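Local coordinates for type III restriction-modification enzyme EcoP15I Mod subunit (Escherichia coli, PDB 4ZCF), which methylates one adenine of the 5'-CAGCAG-3' recognition site with S-adenosyl-L-methionine and, together with the Res subunit, supports DNA cleavage, at residues A[573-585]-A[603-615]. Residues are numbered along the deposited sequence; the frame is centred on the assembly and turned at random.
Sequences LCDGRLYLIAPNF and FAPNKVVFYGSNF
L578 and L580 zip strand 577-580 to strand 607-611 in parallel register: L578 N donates to K607 O (2.8 Å), L578 O accepts from V609 N, L580 N reaches V609 O and L580 O takes Y611 N. One step earlier, G576 O, in the type I' turn from C574 to R577, receives N606 N at 2.9 Å, with K607 N as a weak second donor. Past the strands, N614 CG stands beside its backbone N (chi1 -72°), a turn that brings ND2 to I581 O for a nearly straight bond (2.7 Å, 176° at the hydrogen), I581 O lying in the plane of the N614 amide. A water then bridges F585 N and N614 O and sits over the centre of one face of the F615 ring, while F610 CD2 lies against the opposite face.

Most of the apolar contacts gather on the L578 and L580 side of the sheet. L578 runs alongside V608, and the L580 and F615 side chains cross at about a right angle, with L580 CB 3.5 Å from F615 CZ. F615 CE2 meets F585 CB at 3.6 Å; the two rings are inclined at 34°. Helices 587-598 and 618-629 pack on this side.

On the other face Y579 CD2 rests on V609 CB (3.9 Å), and R577 CD approaches K607 NZ. K607 NZ pairs with D553, whereas R577 pairs with E134 of the Restriction endonuclease EcoP15I chain and, more weakly through NH2, with D575 of its own turn.

Strand 577-580, helix 587-598 and strand 607-611 form a beta-alpha-beta unit, its parallel strands adjacent in the mixed sheet of the C-terminal domain.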
loop_
_atom_site.group_PDB
_atom_site.type_symbol
_atom_site.label_atom_id
_atom_site.label_comp_id
_atom_site.label_asym_id
_atom_site.label_seq_id
_atom_site.Cartn_x
_atom_site.Cartn_y
_atom_site.Cartn_z
ATOM N N LEU A 573 -22.470 -9.120 30.895
ATOM C CA LEU A 573 -21.693 -10.100 30.140
ATOM C C LEU A 573 -21.526 -9.590 28.712
ATOM O O LEU A 573 -22.504 -9.127 28.109
ATOM C CB LEU A 573 -22.393 -11.481 30.158
ATOM C CG LEU A 573 -21.606 -12.696 29.602
ATOM C CD1 LEU A 573 -20.397 -13.045 30.475
ATOM C CD2 LEU A 573 -22.501 -13.918 29.433
ATOM N N CYS A 574 -20.280 -9.644 28.192
ATOM C CA CYS A 574 -19.929 -9.213 26.833
ATOM C C CYS A 574 -18.702 -9.915 26.307
ATOM O O CYS A 574 -17.595 -9.605 26.748
ATOM C CB CYS A 574 -19.770 -7.699 26.734
ATOM S SG CYS A 574 -19.291 -7.117 25.081
ATOM N N ASP A 575 -18.891 -10.796 25.305
ATOM C CA ASP A 575 -17.830 -11.550 24.638
ATOM C C ASP A 575 -16.941 -12.300 25.644
ATOM O O ASP A 575 -15.744 -12.016 25.754
ATOM C CB ASP A 575 -17.022 -10.642 23.668
ATOM C CG ASP A 575 -16.207 -11.340 22.581
ATOM O OD1 ASP A 575 -16.517 -12.515 22.257
ATOM O OD2 ASP A 575 -15.296 -10.690 22.010
ATOM N N GLY A 576 -17.558 -13.219 26.396
ATOM C CA GLY A 576 -16.886 -14.051 27.391
ATOM C C GLY A 576 -16.418 -13.371 28.666
ATOM O O GLY A 576 -16.029 -14.064 29.607
ATOM N N ARG A 577 -16.414 -12.022 28.720
ATOM C CA ARG A 577 -15.991 -11.312 29.924
ATOM C C ARG A 577 -17.156 -10.765 30.756
ATOM O O ARG A 577 -18.123 -10.241 30.192
ATOM C CB ARG A 577 -14.852 -10.287 29.678
ATOM C CG ARG A 577 -14.806 -9.621 28.313
ATOM C CD ARG A 577 -13.495 -9.847 27.578
ATOM N NE ARG A 577 -13.488 -9.170 26.276
ATOM C CZ ARG A 577 -13.399 -9.774 25.090
ATOM N NH1 ARG A 577 -13.297 -11.097 25.014
ATOM N NH2 ARG A 577 -13.404 -9.059 23.973
ATOM N N LEU A 578 -17.085 -10.937 32.099
ATOM C CA LEU A 578 -18.126 -10.494 33.040
ATOM C C LEU A 578 -17.696 -9.273 33.847
ATOM O O LEU A 578 -16.660 -9.295 34.494
ATOM C CB LEU A 578 -18.569 -11.645 33.954
ATOM C CG LEU A 578 -19.607 -11.323 35.034
ATOM C CD1 LEU A 578 -21.041 -11.379 34.485
ATOM C CD2 LEU A 578 -19.463 -12.269 36.208
ATOM N N TYR A 579 -18.517 -8.217 33.828
ATOM C CA TYR A 579 -18.228 -6.954 34.512
ATOM C C TYR A 579 -18.982 -6.748 35.819
ATOM O O TYR A 579 -20.209 -6.838 35.861
ATOM C CB TYR A 579 -18.437 -5.761 33.556
ATOM C CG TYR A 579 -17.565 -5.847 32.328
ATOM C CD1 TYR A 579 -17.921 -6.659 31.248
ATOM C CD2 TYR A 579 -16.353 -5.166 32.262
ATOM C CE1 TYR A 579 -17.101 -6.768 30.125
ATOM C CE2 TYR A 579 -15.524 -5.276 31.148
ATOM C CZ TYR A 579 -15.900 -6.082 30.087
ATOM O OH TYR A 579 -15.083 -6.197 28.997
ATOM N N LEU A 580 -18.244 -6.445 36.884
ATOM C CA LEU A 580 -18.837 -6.149 38.185
ATOM C C LEU A 580 -18.390 -4.748 38.579
ATOM O O LEU A 580 -17.313 -4.577 39.154
ATOM C CB LEU A 580 -18.505 -7.198 39.270
ATOM C CG LEU A 580 -18.530 -8.674 38.913
ATOM C CD1 LEU A 580 -17.962 -9.500 40.041
ATOM C CD2 LEU A 580 -19.909 -9.147 38.553
ATOM N N ILE A 581 -19.200 -3.742 38.199
ATOM C CA ILE A 581 -18.940 -2.325 38.442
ATOM C C ILE A 581 -19.584 -1.846 39.754
ATOM O O ILE A 581 -18.937 -1.145 40.531
ATOM C CB ILE A 581 -19.349 -1.421 37.227
ATOM C CG1 ILE A 581 -19.037 -2.087 35.855
ATOM C CG2 ILE A 581 -18.775 0.006 37.365
ATOM C CD1 ILE A 581 -18.948 -1.196 34.586
ATOM N N ALA A 582 -20.860 -2.198 39.976
ATOM C CA ALA A 582 -21.651 -1.781 41.144
ATOM C C ALA A 582 -21.019 -2.165 42.508
ATOM O O ALA A 582 -20.363 -3.212 42.595
ATOM C CB ALA A 582 -23.059 -2.348 41.042
ATOM N N PRO A 583 -21.185 -1.355 43.592
ATOM C CA PRO A 583 -20.651 -1.794 44.889
ATOM C C PRO A 583 -21.626 -2.782 45.536
ATOM O O PRO A 583 -22.677 -3.085 44.956
ATOM C CB PRO A 583 -20.516 -0.489 45.691
ATOM C CG PRO A 583 -21.412 0.504 45.006
ATOM C CD PRO A 583 -21.933 -0.086 43.722
ATOM N N ASN A 584 -21.286 -3.276 46.736
ATOM C CA ASN A 584 -22.136 -4.180 47.510
ATOM C C ASN A 584 -22.319 -5.573 46.908
ATOM O O ASN A 584 -23.401 -6.144 47.018
ATOM C CB ASN A 584 -23.483 -3.516 47.938
ATOM C CG ASN A 584 -23.325 -2.136 48.543
ATOM O OD1 ASN A 584 -22.805 -1.966 49.655
ATOM N ND2 ASN A 584 -23.739 -1.112 47.807
ATOM N N PHE A 585 -21.247 -6.141 46.323
ATOM C CA PHE A 585 -21.236 -7.513 45.800
ATOM C C PHE A 585 -21.167 -8.439 47.039
ATOM O O PHE A 585 -20.297 -8.253 47.901
ATOM C CB PHE A 585 -20.048 -7.722 44.832
ATOM C CG PHE A 585 -19.873 -9.124 44.286
ATOM C CD1 PHE A 585 -20.624 -9.566 43.204
ATOM C CD2 PHE A 585 -18.934 -9.992 44.838
ATOM C CE1 PHE A 585 -20.453 -10.865 42.696
ATOM C CE2 PHE A 585 -18.790 -11.301 44.350
ATOM C CZ PHE A 585 -19.553 -11.730 43.288
ATOM N N PHE A 603 -24.489 -19.452 29.905
ATOM C CA PHE A 603 -23.577 -18.707 30.777
ATOM C C PHE A 603 -22.184 -19.377 30.866
ATOM O O PHE A 603 -21.940 -20.238 31.726
ATOM C CB PHE A 603 -24.193 -18.472 32.165
ATOM C CG PHE A 603 -23.494 -17.440 33.024
ATOM C CD1 PHE A 603 -23.772 -16.088 32.879
ATOM C CD2 PHE A 603 -22.610 -17.825 34.021
ATOM C CE1 PHE A 603 -23.163 -15.138 33.707
ATOM C CE2 PHE A 603 -21.983 -16.871 34.830
ATOM C CZ PHE A 603 -22.263 -15.536 34.668
ATOM N N ALA A 604 -21.270 -18.962 29.962
ATOM C CA ALA A 604 -19.911 -19.487 29.921
ATOM C C ALA A 604 -18.802 -18.384 29.895
ATOM O O ALA A 604 -18.044 -18.301 28.918
ATOM C CB ALA A 604 -19.763 -20.468 28.762
ATOM N N PRO A 605 -18.667 -17.546 30.963
ATOM C CA PRO A 605 -17.583 -16.546 30.968
ATOM C C PRO A 605 -16.223 -17.166 31.298
ATOM O O PRO A 605 -16.149 -18.195 31.960
ATOM C CB PRO A 605 -18.023 -15.525 32.019
ATOM C CG PRO A 605 -18.941 -16.254 32.919
ATOM C CD PRO A 605 -19.438 -17.503 32.223
ATOM N N ASN A 606 -15.150 -16.533 30.834
ATOM C CA ASN A 606 -13.781 -17.015 31.002
ATOM C C ASN A 606 -12.892 -15.943 31.604
ATOM O O ASN A 606 -11.717 -16.184 31.886
ATOM C CB ASN A 606 -13.228 -17.470 29.643
ATOM C CG ASN A 606 -13.536 -16.525 28.508
ATOM O OD1 ASN A 606 -12.861 -15.510 28.308
ATOM N ND2 ASN A 606 -14.589 -16.825 27.757
ATOM N N LYS A 607 -13.462 -14.768 31.816
ATOM C CA LYS A 607 -12.770 -13.602 32.344
ATOM C C LYS A 607 -13.778 -12.810 33.193
ATOM O O LYS A 607 -14.936 -12.654 32.784
ATOM C CB LYS A 607 -12.252 -12.759 31.152
ATOM C CG LYS A 607 -11.158 -11.756 31.476
ATOM C CD LYS A 607 -10.897 -10.878 30.250
ATOM C CE LYS A 607 -10.610 -9.440 30.606
ATOM N NZ LYS A 607 -10.858 -8.523 29.474
ATOM N N VAL A 608 -13.355 -12.370 34.399
ATOM C CA VAL A 608 -14.186 -11.572 35.326
ATOM C C VAL A 608 -13.452 -10.258 35.606
ATOM O O VAL A 608 -12.316 -10.279 36.084
ATOM C CB VAL A 608 -14.612 -12.319 36.631
ATOM C CG1 VAL A 608 -15.593 -11.487 37.454
ATOM C CG2 VAL A 608 -15.212 -13.686 36.325
ATOM N N VAL A 609 -14.070 -9.132 35.227
ATOM C CA VAL A 609 -13.523 -7.772 35.393
ATOM C C VAL A 609 -14.372 -7.000 36.430
ATOM O O VAL A 609 -15.577 -6.891 36.268
ATOM C CB VAL A 609 -13.413 -6.996 34.038
ATOM C CG1 VAL A 609 -12.553 -5.740 34.169
ATOM C CG2 VAL A 609 -12.900 -7.887 32.919
ATOM N N PHE A 610 -13.748 -6.483 37.482
ATOM C CA PHE A 610 -14.486 -5.736 38.506
ATOM C C PHE A 610 -13.862 -4.367 38.792
ATOM O O PHE A 610 -12.649 -4.200 38.678
ATOM C CB PHE A 610 -14.667 -6.572 39.800
ATOM C CG PHE A 610 -13.386 -6.826 40.563
ATOM C CD1 PHE A 610 -12.581 -7.919 40.260
ATOM C CD2 PHE A 610 -12.959 -5.946 41.550
ATOM C CE1 PHE A 610 -11.364 -8.116 40.918
ATOM C CE2 PHE A 610 -11.751 -6.158 42.220
ATOM C CZ PHE A 610 -10.964 -7.239 41.894
ATOM N N TYR A 611 -14.695 -3.395 39.159
ATOM C CA TYR A 611 -14.249 -2.043 39.488
ATOM C C TYR A 611 -13.684 -1.970 40.936
ATOM O O TYR A 611 -14.447 -2.012 41.904
ATOM C CB TYR A 611 -15.420 -1.073 39.267
ATOM C CG TYR A 611 -15.129 0.383 39.521
ATOM C CD1 TYR A 611 -13.927 0.954 39.120
ATOM C CD2 TYR A 611 -16.091 1.218 40.068
ATOM C CE1 TYR A 611 -13.660 2.307 39.336
ATOM C CE2 TYR A 611 -15.829 2.566 40.312
ATOM C CZ TYR A 611 -14.614 3.110 39.933
ATOM O OH TYR A 611 -14.370 4.451 40.119
ATOM N N GLY A 612 -12.352 -1.861 41.039
ATOM C CA GLY A 612 -11.556 -1.773 42.264
ATOM C C GLY A 612 -12.115 -0.917 43.382
ATOM O O GLY A 612 -12.313 -1.421 44.491
ATOM N N SER A 613 -12.416 0.372 43.087
ATOM C CA SER A 613 -12.972 1.356 44.036
ATOM C C SER A 613 -14.246 0.894 44.773
ATOM O O SER A 613 -14.474 1.313 45.914
ATOM C CB SER A 613 -13.247 2.680 43.332
ATOM O OG SER A 613 -12.186 3.599 43.528
ATOM N N ASN A 614 -15.074 0.052 44.113
ATOM C CA ASN A 614 -16.330 -0.476 44.654
ATOM C C ASN A 614 -16.192 -1.892 45.258
ATOM O O ASN A 614 -17.203 -2.527 45.596
ATOM C CB ASN A 614 -17.413 -0.434 43.571
ATOM C CG ASN A 614 -17.904 0.946 43.244
ATOM O OD1 ASN A 614 -17.688 1.914 43.988
ATOM N ND2 ASN A 614 -18.627 1.061 42.140
ATOM N N PHE A 615 -14.930 -2.375 45.385
ATOM C CA PHE A 615 -14.582 -3.701 45.927
ATOM C C PHE A 615 -13.436 -3.612 46.961
ATOM O O PHE A 615 -13.474 -4.265 48.010
ATOM C CB PHE A 615 -14.206 -4.668 44.785
ATOM C CG PHE A 615 -15.357 -5.308 44.033
ATOM C CD1 PHE A 615 -16.081 -4.590 43.086
ATOM C CD2 PHE A 615 -15.665 -6.654 44.213
ATOM C CE1 PHE A 615 -17.120 -5.192 42.368
ATOM C CE2 PHE A 615 -16.692 -7.259 43.478
ATOM C CZ PHE A 615 -17.412 -6.522 42.563
HETATM O O HOH W 1 -18.569 -4.852 45.685
#